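Local structure of extracellular ligand-binding receptor (Sphaerobacter thermophilus, 4ZPJ) at residues G77-L82 with T326-G331; Y309-D314 with E320-F325; A340-G345 with T375-N380; C397-E400 with T406-N409. The protein probably serves as the extracellular substrate-binding component of an ABC transporter, capturing its ligand between two lobes for delivery to the membrane. All coordinates share one frame; numbering follows the deposited sequence.

Contact 1 of 4, residues G77-L82 with T326-G331; sequences GLTLAL and TARHEG. With ZN (zinc ion), chain B.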
loop_
_atom_site.group_PDB
_atom_site.type_symbol
_atom_site.label_atom_id
_atom_site.label_comp_id
_atom_site.label_asym_id
_atom_site.label_seq_id
_atom_site.Cartn_x
_atom_site.Cartn_y
_atom_site.Cartn_z
ATOM N N GLY A 77 -6.624 -10.560 3.361
ATOM C CA GLY A 77 -5.314 -10.678 4.060
ATOM C C GLY A 77 -5.485 -10.775 5.579
ATOM O O GLY A 77 -4.864 -11.577 6.263
ATOM N N LEU A 78 -6.336 -9.915 6.084
ATOM C CA LEU A 78 -6.598 -9.788 7.502
ATOM C C LEU A 78 -7.164 -11.068 8.096
ATOM O O LEU A 78 -6.668 -11.510 9.135
ATOM C CB LEU A 78 -7.538 -8.617 7.640
ATOM C CG LEU A 78 -7.966 -7.886 8.875
ATOM C CD1 LEU A 78 -8.717 -8.841 9.770
ATOM C CD2 LEU A 78 -6.820 -7.156 9.560
ATOM N N THR A 79 -8.160 -11.693 7.449
ATOM C CA THR A 79 -8.753 -12.889 8.002
ATOM C C THR A 79 -7.843 -14.089 7.883
ATOM O O THR A 79 -7.817 -14.908 8.768
ATOM C CB THR A 79 -10.136 -13.232 7.398
ATOM O OG1 THR A 79 -10.074 -13.195 5.968
ATOM C CG2 THR A 79 -11.109 -12.220 7.845
ATOM N N LEU A 80 -7.124 -14.196 6.783
ATOM C CA LEU A 80 -6.101 -15.202 6.667
ATOM C C LEU A 80 -5.104 -15.162 7.840
ATOM O O LEU A 80 -4.800 -16.208 8.383
ATOM C CB LEU A 80 -5.364 -15.037 5.339
ATOM C CG LEU A 80 -4.309 -16.100 5.167
ATOM C CD1 LEU A 80 -4.984 -17.451 5.068
ATOM C CD2 LEU A 80 -3.459 -15.867 3.942
ATOM N N ALA A 81 -4.654 -13.971 8.258
ATOM C CA ALA A 81 -3.696 -13.857 9.397
ATOM C C ALA A 81 -4.327 -14.192 10.679
ATOM O O ALA A 81 -3.716 -14.869 11.477
ATOM C CB ALA A 81 -3.134 -12.478 9.536
ATOM N N LEU A 82 -5.562 -13.739 10.897
ATOM C CA LEU A 82 -6.182 -14.052 12.153
ATOM C C LEU A 82 -6.506 -15.548 12.273
ATOM O O LEU A 82 -6.375 -16.135 13.346
ATOM C CB LEU A 82 -7.412 -13.174 12.416
ATOM C CG LEU A 82 -6.974 -11.709 12.583
ATOM C CD1 LEU A 82 -8.139 -10.741 12.546
ATOM C CD2 LEU A 82 -6.168 -11.510 13.849
ATOM N N THR A 326 -3.201 -19.029 -1.723
ATOM C CA THR A 326 -3.711 -19.801 -2.853
ATOM C C THR A 326 -4.545 -21.012 -2.444
ATOM O O THR A 326 -5.475 -21.338 -3.150
ATOM C CB THR A 326 -2.583 -20.327 -3.746
ATOM O OG1 THR A 326 -1.684 -20.994 -2.908
ATOM C CG2 THR A 326 -1.855 -19.193 -4.458
ATOM N N ALA A 327 -4.237 -21.678 -1.327
ATOM C CA ALA A 327 -5.088 -22.793 -0.873
ATOM C C ALA A 327 -6.514 -22.305 -0.577
ATOM O O ALA A 327 -7.461 -23.005 -0.807
ATOM C CB ALA A 327 -4.494 -23.509 0.342
ATOM N N ARG A 328 -6.647 -21.086 -0.103
ATOM C CA ARG A 328 -7.915 -20.509 0.267
ATOM C C ARG A 328 -8.634 -19.837 -0.883
ATOM O O ARG A 328 -9.819 -19.513 -0.782
ATOM C CB ARG A 328 -7.643 -19.472 1.329
ATOM C CG ARG A 328 -8.833 -19.064 2.159
ATOM C CD ARG A 328 -8.474 -19.155 3.647
ATOM N NE ARG A 328 -9.197 -18.166 4.451
ATOM C CZ ARG A 328 -9.176 -18.099 5.778
ATOM N NH1 ARG A 328 -8.480 -18.976 6.494
ATOM N NH2 ARG A 328 -9.875 -17.152 6.394
ATOM N N HIS A 329 -7.935 -19.574 -1.981
ATOM C CA HIS A 329 -8.528 -18.706 -3.010
ATOM C C HIS A 329 -8.333 -19.283 -4.366
ATOM O O HIS A 329 -8.194 -18.545 -5.347
ATOM C CB HIS A 329 -7.975 -17.263 -2.923
ATOM C CG HIS A 329 -8.370 -16.548 -1.670
ATOM N ND1 HIS A 329 -9.656 -16.118 -1.422
ATOM C CD2 HIS A 329 -7.654 -16.226 -0.575
ATOM C CE1 HIS A 329 -9.707 -15.534 -0.246
ATOM N NE2 HIS A 329 -8.504 -15.596 0.296
ATOM N N GLU A 330 -8.317 -20.606 -4.406
ATOM C CA GLU A 330 -8.421 -21.355 -5.643
ATOM C C GLU A 330 -7.325 -20.980 -6.598
ATOM O O GLU A 330 -7.614 -20.694 -7.746
ATOM C CB GLU A 330 -9.791 -21.090 -6.295
ATOM C CG GLU A 330 -10.994 -21.389 -5.385
ATOM C CD GLU A 330 -11.599 -22.766 -5.609
ATOM O OE1 GLU A 330 -11.376 -23.340 -6.690
ATOM O OE2 GLU A 330 -12.316 -23.259 -4.713
ATOM N N GLY A 331 -6.075 -20.987 -6.108
ATOM C CA GLY A 331 -4.856 -20.736 -6.918
ATOM C C GLY A 331 -4.529 -19.266 -7.225
ATOM O O GLY A 331 -3.485 -18.983 -7.822
HETATM ZN ZN ZN B . -10.881 -15.653 -3.420
#
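The guanidinium group of Arg328 lies with one face against the backbone of Leu80, whose CA sits 4.2 Å above the Arg328 guanidinium plane and is displaced toward the rim. NH2 of Arg328 reaches to 4.1 Å from Leu80 N on this face, while Thr79 O approaches the same NH2 obliquely at 3.9 Å, a distance of packing and not of bonding. The second flat group, the His329 imidazole, has Arg328 CG 3.9 Å above one face of its ring, again toward the rim, and its ND1 holds a zinc ion at 2.4 Å; the neighbouring ring of Phe325 also meets this imidazole.

A chi1 of -161°, which sets CG opposite the backbone N, sends the Arg328 chain from the helix 316-328 side toward helix 68-84, bending twice on the way. Its aliphatic part and the Leu80 side chain slide past each other in opposite directions, CD1 of Leu80 coming to 4.1 Å from Arg328 CD. Thr79 instead crosses Arg328 at about a right angle. Its OG1 is 4.0 Å from Arg328 NH2, too far for a bond, and is hydrogen-bonded to Leu75 O, one turn back in its own helix.

The strong polar partner of the arginine lies just beyond the segment: Asp83, on the next turn of helix 68-84, forms a salt bridge with NH2. The cation is thus probably steered by that carboxylate, while Leu80 packs on one face and Thr79 beside it by van der Waals contact, and the zinc ion is coordinated separately, by His329.

Contact 2 of 4, residues Y309-D314 with E320-F325; sequences YTAYND and EFVEAF. With ZN (zinc ion), chain K.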
loop_
_atom_site.group_PDB
_atom_site.type_symbol
_atom_site.label_atom_id
_atom_site.label_comp_id
_atom_site.label_asym_id
_atom_site.label_seq_id
_atom_site.Cartn_x
_atom_site.Cartn_y
_atom_site.Cartn_z
ATOM N N TYR A 309 5.279 -5.551 -2.106
ATOM C CA TYR A 309 5.161 -7.011 -2.069
ATOM C C TYR A 309 4.937 -7.550 -3.453
ATOM O O TYR A 309 4.238 -6.929 -4.243
ATOM C CB TYR A 309 3.998 -7.516 -1.166
ATOM C CG TYR A 309 3.996 -9.053 -1.079
ATOM C CD1 TYR A 309 5.042 -9.738 -0.507
ATOM C CD2 TYR A 309 2.999 -9.790 -1.639
ATOM C CE1 TYR A 309 5.090 -11.129 -0.504
ATOM C CE2 TYR A 309 3.030 -11.169 -1.640
ATOM C CZ TYR A 309 4.072 -11.836 -1.093
ATOM O OH TYR A 309 4.073 -13.245 -1.093
ATOM N N THR A 310 5.516 -8.721 -3.717
ATOM C CA THR A 310 5.168 -9.539 -4.866
ATOM C C THR A 310 5.184 -10.972 -4.376
ATOM O O THR A 310 6.061 -11.330 -3.606
ATOM C CB THR A 310 6.225 -9.410 -5.990
ATOM O OG1 THR A 310 6.022 -10.396 -6.982
ATOM C CG2 THR A 310 7.717 -9.531 -5.426
ATOM N N ALA A 311 4.217 -11.771 -4.869
ATOM C CA ALA A 311 4.110 -13.182 -4.661
ATOM C C ALA A 311 5.326 -14.018 -5.128
ATOM O O ALA A 311 5.522 -15.195 -4.694
ATOM C CB ALA A 311 2.824 -13.655 -5.294
ATOM N N TYR A 312 6.182 -13.424 -5.954
ATOM C CA TYR A 312 7.414 -14.118 -6.397
ATOM C C TYR A 312 8.619 -13.842 -5.516
ATOM O O TYR A 312 9.744 -14.143 -5.916
ATOM C CB TYR A 312 7.723 -13.813 -7.876
ATOM C CG TYR A 312 6.595 -14.364 -8.760
ATOM C CD1 TYR A 312 6.600 -15.708 -9.238
ATOM C CD2 TYR A 312 5.460 -13.615 -8.963
ATOM C CE1 TYR A 312 5.517 -16.205 -9.967
ATOM C CE2 TYR A 312 4.384 -14.098 -9.695
ATOM C CZ TYR A 312 4.407 -15.394 -10.182
ATOM O OH TYR A 312 3.301 -15.798 -10.873
ATOM N N ASN A 313 8.408 -13.304 -4.311
ATOM C CA ASN A 313 9.533 -13.011 -3.463
ATOM C C ASN A 313 10.119 -14.358 -3.031
ATOM O O ASN A 313 9.366 -15.300 -2.757
ATOM C CB ASN A 313 9.103 -12.163 -2.282
ATOM C CG ASN A 313 10.259 -11.567 -1.524
ATOM O OD1 ASN A 313 11.365 -11.439 -2.039
ATOM N ND2 ASN A 313 10.014 -11.224 -0.277
ATOM N N ASP A 314 11.448 -14.461 -2.992
ATOM C CA ASP A 314 12.062 -15.778 -2.884
ATOM C C ASP A 314 12.462 -16.029 -1.453
ATOM O O ASP A 314 13.595 -16.384 -1.168
ATOM C CB ASP A 314 13.275 -15.948 -3.869
ATOM C CG ASP A 314 14.438 -14.921 -3.632
ATOM O OD1 ASP A 314 14.148 -13.843 -3.024
ATOM O OD2 ASP A 314 15.622 -15.129 -4.126
ATOM N N GLU A 320 5.264 -19.334 2.293
ATOM C CA GLU A 320 4.236 -19.723 3.220
ATOM C C GLU A 320 2.926 -18.884 3.059
ATOM O O GLU A 320 1.880 -19.426 2.891
ATOM C CB GLU A 320 4.805 -19.592 4.616
ATOM C CG GLU A 320 3.864 -19.799 5.795
ATOM C CD GLU A 320 4.614 -19.644 7.110
ATOM O OE1 GLU A 320 5.818 -19.999 7.161
ATOM O OE2 GLU A 320 4.040 -19.127 8.077
ATOM N N PHE A 321 3.019 -17.574 2.946
ATOM C CA PHE A 321 1.841 -16.719 2.691
ATOM C C PHE A 321 1.201 -16.981 1.345
ATOM O O PHE A 321 -0.003 -17.078 1.266
ATOM C CB PHE A 321 2.266 -15.284 2.831
ATOM C CG PHE A 321 1.269 -14.272 2.381
ATOM C CD1 PHE A 321 0.088 -14.108 3.063
ATOM C CD2 PHE A 321 1.580 -13.411 1.392
ATOM C CE1 PHE A 321 -0.818 -13.129 2.695
ATOM C CE2 PHE A 321 0.723 -12.436 1.000
ATOM C CZ PHE A 321 -0.499 -12.300 1.650
ATOM N N VAL A 322 1.989 -17.199 0.299
ATOM C CA VAL A 322 1.415 -17.547 -1.024
ATOM C C VAL A 322 0.682 -18.897 -0.960
ATOM O O VAL A 322 -0.427 -19.057 -1.512
ATOM C CB VAL A 322 2.473 -17.617 -2.127
ATOM C CG1 VAL A 322 1.860 -18.008 -3.445
ATOM C CG2 VAL A 322 3.129 -16.260 -2.326
ATOM N N GLU A 323 1.292 -19.872 -0.290
ATOM C CA GLU A 323 0.650 -21.197 -0.191
ATOM C C GLU A 323 -0.662 -21.154 0.554
ATOM O O GLU A 323 -1.631 -21.733 0.098
ATOM C CB GLU A 323 1.548 -22.196 0.514
ATOM C CG GLU A 323 2.528 -22.761 -0.460
ATOM C CD GLU A 323 3.699 -23.418 0.214
ATOM O OE1 GLU A 323 3.645 -23.667 1.462
ATOM O OE2 GLU A 323 4.666 -23.674 -0.540
ATOM N N ALA A 324 -0.679 -20.478 1.702
ATOM C CA ALA A 324 -1.891 -20.390 2.482
ATOM C C ALA A 324 -2.938 -19.521 1.768
ATOM O O ALA A 324 -4.168 -19.757 1.861
ATOM C CB ALA A 324 -1.570 -19.868 3.874
ATOM N N PHE A 325 -2.469 -18.564 0.980
ATOM C CA PHE A 325 -3.395 -17.699 0.281
ATOM C C PHE A 325 -4.030 -18.459 -0.867
ATOM O O PHE A 325 -5.247 -18.528 -0.974
ATOM C CB PHE A 325 -2.727 -16.423 -0.206
ATOM C CG PHE A 325 -3.694 -15.415 -0.752
ATOM C CD1 PHE A 325 -4.288 -14.493 0.069
ATOM C CD2 PHE A 325 -4.045 -15.430 -2.088
ATOM C CE1 PHE A 325 -5.175 -13.578 -0.443
ATOM C CE2 PHE A 325 -4.942 -14.521 -2.601
ATOM C CZ PHE A 325 -5.499 -13.594 -1.778
HETATM ZN ZN ZN K . 5.963 -17.975 9.180
HETATM O O HOH W 1 4.081 -16.936 10.387
#
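Tyr309 starts the contact by turning its ring toward Phe321 and Val322 of helix 316-328. Its chi1 of -175° swings the ring to where its face receives the edge of Phe321 in an offset edge-to-face pair, centroids 5.6 Å apart and planes at 70°. The closest ring carbons are CE2 of Tyr309 and CE2 of Phe321, at 3.7 Å. Farther out, the phenol OH lies near the plane of the Phe321 ring, at its edge, and 3.4 Å from Val322 CG2; its polar partner is Ser318 OG, on the first turns of the same helix. A leucine in place of Tyr309 would probably leave the Phe321 edge without an aromatic face and Ser318 OG without the phenol hydroxyl it bonds.

Thr310 turns away from the helix. Its OG1 accepts from Tyr312 N at 3.2 Å, an ST turn with a nearly straight bond (168°), and is also bonded to Asn409 O. Ala311 returns to the contact: its O lies 3.5 Å from Val322 CG2, and its CB lies 4.0 Å from that same methyl, so one branch of the valine fills the angle between Tyr309 and Ala311. Asn313 N closes a type I turn on Thr310 O at 3.1 Å, and the Asn313 and Asp314 side chains both reach Arg414.

On another side of the helix, Glu320 OE2 binds a zinc ion at 2.5 Å, with Glu317 and a water as further ligands. The arrangement is a type I β turn, overlapped by an ST turn, that carries the chain from strand 304-307 into helix 316-328 of this leucine-binding-protein-type fold.

Contact 3 of 4, residues A340-G345 with T375-N380; sequences AGYIGG and TGPAGN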
loop_
_atom_site.group_PDB
_atom_site.type_symbol
_atom_site.label_atom_id
_atom_site.label_comp_id
_atom_site.label_asym_id
_atom_site.label_seq_id
_atom_site.Cartn_x
_atom_site.Cartn_y
_atom_site.Cartn_z
ATOM N N ALA A 340 -1.092 -6.120 2.501
ATOM C CA ALA A 340 -1.237 -5.085 3.521
ATOM C C ALA A 340 -2.262 -5.465 4.607
ATOM O O ALA A 340 -2.008 -5.234 5.794
ATOM C CB ALA A 340 -1.607 -3.747 2.879
ATOM N N GLY A 341 -3.366 -6.103 4.208
ATOM C CA GLY A 341 -4.318 -6.713 5.148
ATOM C C GLY A 341 -3.707 -7.801 6.024
ATOM O O GLY A 341 -3.932 -7.862 7.240
ATOM N N TYR A 342 -2.913 -8.650 5.418
ATOM C CA TYR A 342 -2.221 -9.684 6.152
ATOM C C TYR A 342 -1.305 -9.131 7.276
ATOM O O TYR A 342 -1.332 -9.572 8.407
ATOM C CB TYR A 342 -1.436 -10.530 5.151
ATOM C CG TYR A 342 -0.732 -11.651 5.809
ATOM C CD1 TYR A 342 -1.438 -12.784 6.227
ATOM C CD2 TYR A 342 0.637 -11.589 6.045
ATOM C CE1 TYR A 342 -0.804 -13.845 6.859
ATOM C CE2 TYR A 342 1.258 -12.621 6.713
ATOM C CZ TYR A 342 0.541 -13.746 7.100
ATOM O OH TYR A 342 1.220 -14.759 7.717
ATOM N N ILE A 343 -0.539 -8.110 6.970
ATOM C CA ILE A 343 0.301 -7.443 7.969
ATOM C C ILE A 343 -0.580 -6.826 9.063
ATOM O O ILE A 343 -0.227 -6.828 10.256
ATOM C CB ILE A 343 1.166 -6.345 7.297
ATOM C CG1 ILE A 343 2.069 -6.931 6.218
ATOM C CG2 ILE A 343 1.961 -5.544 8.333
ATOM C CD1 ILE A 343 3.240 -7.758 6.735
ATOM N N GLY A 344 -1.704 -6.243 8.687
ATOM C CA GLY A 344 -2.660 -5.795 9.714
ATOM C C GLY A 344 -2.968 -6.915 10.741
ATOM O O GLY A 344 -2.971 -6.724 11.963
ATOM N N GLY A 345 -3.329 -8.071 10.223
ATOM C CA GLY A 345 -3.801 -9.143 11.059
ATOM C C GLY A 345 -2.717 -9.739 11.913
ATOM O O GLY A 345 -3.010 -10.160 13.041
ATOM N N THR A 375 9.232 -11.167 10.874
ATOM C CA THR A 375 9.575 -11.394 9.484
ATOM C C THR A 375 8.309 -11.716 8.758
ATOM O O THR A 375 7.744 -12.767 8.983
ATOM C CB THR A 375 10.573 -12.557 9.315
ATOM O OG1 THR A 375 11.673 -12.254 10.116
ATOM C CG2 THR A 375 11.134 -12.616 7.843
ATOM N N GLY A 376 7.845 -10.773 7.927
ATOM C CA GLY A 376 6.689 -11.002 7.087
ATOM C C GLY A 376 7.019 -11.403 5.653
ATOM O O GLY A 376 8.192 -11.627 5.272
ATOM N N PRO A 377 5.978 -11.483 4.821
ATOM C CA PRO A 377 6.181 -11.950 3.475
ATOM C C PRO A 377 7.051 -11.043 2.631
ATOM O O PRO A 377 7.562 -11.509 1.615
ATOM C CB PRO A 377 4.792 -12.059 2.906
ATOM C CG PRO A 377 3.831 -11.972 4.038
ATOM C CD PRO A 377 4.551 -11.418 5.221
ATOM N N ALA A 378 7.218 -9.774 3.007
ATOM C CA ALA A 378 8.095 -8.850 2.240
ATOM C C ALA A 378 9.440 -8.685 2.929
ATOM O O ALA A 378 10.368 -8.132 2.367
ATOM C CB ALA A 378 7.428 -7.514 2.044
ATOM N N GLY A 379 9.577 -9.228 4.131
ATOM C CA GLY A 379 10.762 -8.967 4.960
ATOM C C GLY A 379 10.323 -8.502 6.316
ATOM O O GLY A 379 9.122 -8.641 6.721
ATOM N N ASN A 380 11.263 -7.927 7.034
ATOM C CA ASN A 380 10.995 -7.554 8.399
ATOM C C ASN A 380 10.116 -6.297 8.457
ATOM O O ASN A 380 10.169 -5.437 7.577
ATOM C CB ASN A 380 12.295 -7.415 9.150
ATOM C CG ASN A 380 13.032 -8.751 9.256
ATOM O OD1 ASN A 380 14.154 -8.888 8.818
ATOM N ND2 ASN A 380 12.372 -9.745 9.775
#
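Tyr342 and Pro377 make the tight part of this contact, where helix 336-354 meets the turn between strands 373-376 and 379-383. CG of the proline stands 3.8 Å from CE2 of the tyrosine, and Pro377 CD comes equally near to Tyr342 CE2, so one corner of the pyrrolidine ring is set obliquely against one ortho-meta side of the phenol. A first torsion near 180° (chi1 -178°) carries the tyrosine ring off the helix toward Pro377. Ile343 adds a looser touch, its CD1 sliding past Pro377 CD at 4.2 Å.

Toward solvent the packing gives way to the hairpin itself. Gly376 N binds Gly379 O at 2.8 Å, and Gly379 N returns to Gly376 O at 3.0 Å, framing the type I turn that presents Pro377. Beyond it, exposed Thr375 and partly exposed Asn380 are linked by a weak ND2 to OG1 bond and take no part in the contact with the helix.

Outside the segments the phenol OH of Tyr342 is hydrogen-bonded to Gln84, while Phe321 packs on both Tyr342 and Pro377. Replacing Tyr342 with an alanine is likely to open a gap beside the proline ring and strand the Gln84 amide without its hydroxyl mate. Between the segments the contact is apolar, the tyrosine hydroxyl being spent on Gln84 of helix 68-84.

Contact 4 of 4, residues C397-E400 with T406-N409; sequences CRVE and TYAN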
loop_
_atom_site.group_PDB
_atom_site.type_symbol
_atom_site.label_atom_id
_atom_site.label_comp_id
_atom_site.label_asym_id
_atom_site.label_seq_id
_atom_site.Cartn_x
_atom_site.Cartn_y
_atom_site.Cartn_z
ATOM N N CYS A 397 11.388 -4.393 -8.169
ATOM C CA CYS A 397 11.004 -5.459 -9.026
ATOM C C CYS A 397 11.026 -5.111 -10.514
ATOM O O CYS A 397 11.065 -3.940 -10.920
ATOM C CB CYS A 397 9.612 -5.863 -8.668
ATOM S SG CYS A 397 9.500 -6.629 -7.055
ATOM N N ARG A 398 10.997 -6.155 -11.314
ATOM C CA ARG A 398 10.865 -6.022 -12.733
ATOM C C ARG A 398 9.830 -7.013 -13.189
ATOM O O ARG A 398 9.819 -8.183 -12.698
ATOM C CB ARG A 398 12.178 -6.343 -13.413
ATOM C CG ARG A 398 12.105 -6.051 -14.898
ATOM C CD ARG A 398 13.494 -6.145 -15.527
ATOM N NE ARG A 398 14.104 -7.446 -15.282
ATOM C CZ ARG A 398 15.364 -7.755 -15.585
ATOM N NH1 ARG A 398 16.128 -6.840 -16.152
ATOM N NH2 ARG A 398 15.850 -8.986 -15.323
ATOM N N VAL A 399 8.973 -6.561 -14.120
ATOM C CA VAL A 399 7.994 -7.432 -14.742
ATOM C C VAL A 399 8.647 -8.335 -15.729
ATOM O O VAL A 399 9.298 -7.875 -16.671
ATOM C CB VAL A 399 6.939 -6.643 -15.512
ATOM C CG1 VAL A 399 5.965 -7.605 -16.170
ATOM C CG2 VAL A 399 6.219 -5.685 -14.560
ATOM N N GLU A 400 8.413 -9.619 -15.564
ATOM C CA GLU A 400 8.944 -10.641 -16.462
ATOM C C GLU A 400 7.819 -11.560 -16.850
ATOM O O GLU A 400 6.714 -11.495 -16.294
ATOM C CB GLU A 400 10.071 -11.417 -15.824
ATOM C CG GLU A 400 11.175 -10.491 -15.356
ATOM C CD GLU A 400 12.387 -11.261 -14.883
ATOM O OE1 GLU A 400 12.387 -12.515 -15.023
ATOM O OE2 GLU A 400 13.319 -10.606 -14.371
ATOM N N THR A 406 2.707 -16.596 -17.889
ATOM C CA THR A 406 2.316 -15.745 -16.796
ATOM C C THR A 406 3.304 -14.605 -16.656
ATOM O O THR A 406 4.522 -14.811 -16.792
ATOM C CB THR A 406 2.287 -16.536 -15.472
ATOM O OG1 THR A 406 1.322 -17.587 -15.553
ATOM C CG2 THR A 406 1.974 -15.645 -14.285
ATOM N N TYR A 407 2.760 -13.435 -16.312
ATOM C CA TYR A 407 3.505 -12.211 -16.041
ATOM C C TYR A 407 3.753 -12.082 -14.569
ATOM O O TYR A 407 2.886 -12.334 -13.802
ATOM C CB TYR A 407 2.726 -10.996 -16.544
ATOM C CG TYR A 407 2.684 -10.973 -18.045
ATOM C CD1 TYR A 407 3.802 -10.580 -18.759
ATOM C CD2 TYR A 407 1.541 -11.368 -18.750
ATOM C CE1 TYR A 407 3.791 -10.546 -20.132
ATOM C CE2 TYR A 407 1.510 -11.338 -20.161
ATOM C CZ TYR A 407 2.642 -10.929 -20.837
ATOM O OH TYR A 407 2.687 -10.884 -22.211
ATOM N N ALA A 408 4.971 -11.730 -14.176
ATOM C CA ALA A 408 5.375 -11.841 -12.769
ATOM C C ALA A 408 6.185 -10.623 -12.414
ATOM O O ALA A 408 7.051 -10.261 -13.165
ATOM C CB ALA A 408 6.271 -13.096 -12.601
ATOM N N ASN A 409 5.990 -10.055 -11.239
ATOM C CA ASN A 409 6.966 -9.082 -10.695
ATOM C C ASN A 409 8.103 -9.771 -9.957
ATOM O O ASN A 409 7.879 -10.363 -8.899
ATOM C CB ASN A 409 6.282 -8.127 -9.740
ATOM C CG ASN A 409 5.503 -7.075 -10.472
ATOM O OD1 ASN A 409 6.078 -6.211 -11.131
ATOM N ND2 ASN A 409 4.217 -7.140 -10.363
#
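Tyr407 lies beside Glu400 next to the connecting turn of an antiparallel β-hairpin made by strands 390-401 and 407-418, whose short segments here run at 173° and come within 4.6 Å of each other. Just ahead of them Thr406 belongs to the connection, its hydroxyl bonded to Asp404.

Tyr407 offers its CA-H to Glu400 O at 3.3 Å. Glu400 O and Val399 CG1 both lie obliquely to its ring, the latter 4.5 Å from Tyr407 CD1, and Leu293 of helix 293-296 packs against the side chains of both Tyr407 and Val399.

Ala408 pairs with Glu400 as the hydrogen-bonded pair of the hairpin. Glu400 N gives an almost straight bond (169°) to Ala408 O at 2.8 Å, and Ala408 N answers to Glu400 O, so each backbone is gripped from both its donor and its acceptor. The end of the Glu400 side chain leads away from Ala408, back along its own strand: OE2 forms a salt bridge with Arg398 NH2 at 3.2 Å. OE2 lies in the Arg398 guanidinium plane, while NH2 comes to OE2 from above the carboxylate plane. Ala408 CB, on the same face of the sheet as Glu400, touches Tyr312.

Asn409 stands opposite Val399 in the non-hydrogen-bonded pair, CA atoms 4.5 Å apart, and its CB lies 4.2 Å from Cys397 CB. With CG anti to its carbonyl carbon (chi1 -77°), the amide lies across Val399. ND2 is bonded to Val288 O, while OD1 is buried 3.5 Å from Val399 CG2 with no polar partner in the model.

Overall arrangement
Contact 3 is the most deeply buried, all of its touching residues being shielded; contacts 1, 2 and 4 are only partly buried. Contacts 1 and 2 share helix 316-328 and meet through Leu80, which packs on Phe321. That same phenylalanine reaches Tyr342 and Pro377, so contacts 1, 2 and 3 form one continuous apolar cluster among three helices and a turn. Contact 2 also touches contact 4 through the bond of Thr310 to Asn409 O, whereas contact 4 stays about 9 Å from contacts 1 and 3 at nearest atoms. Chemistry follows place: arginine packing at the surface, aromatic and proline packing inside, backbone pairing in the hairpin.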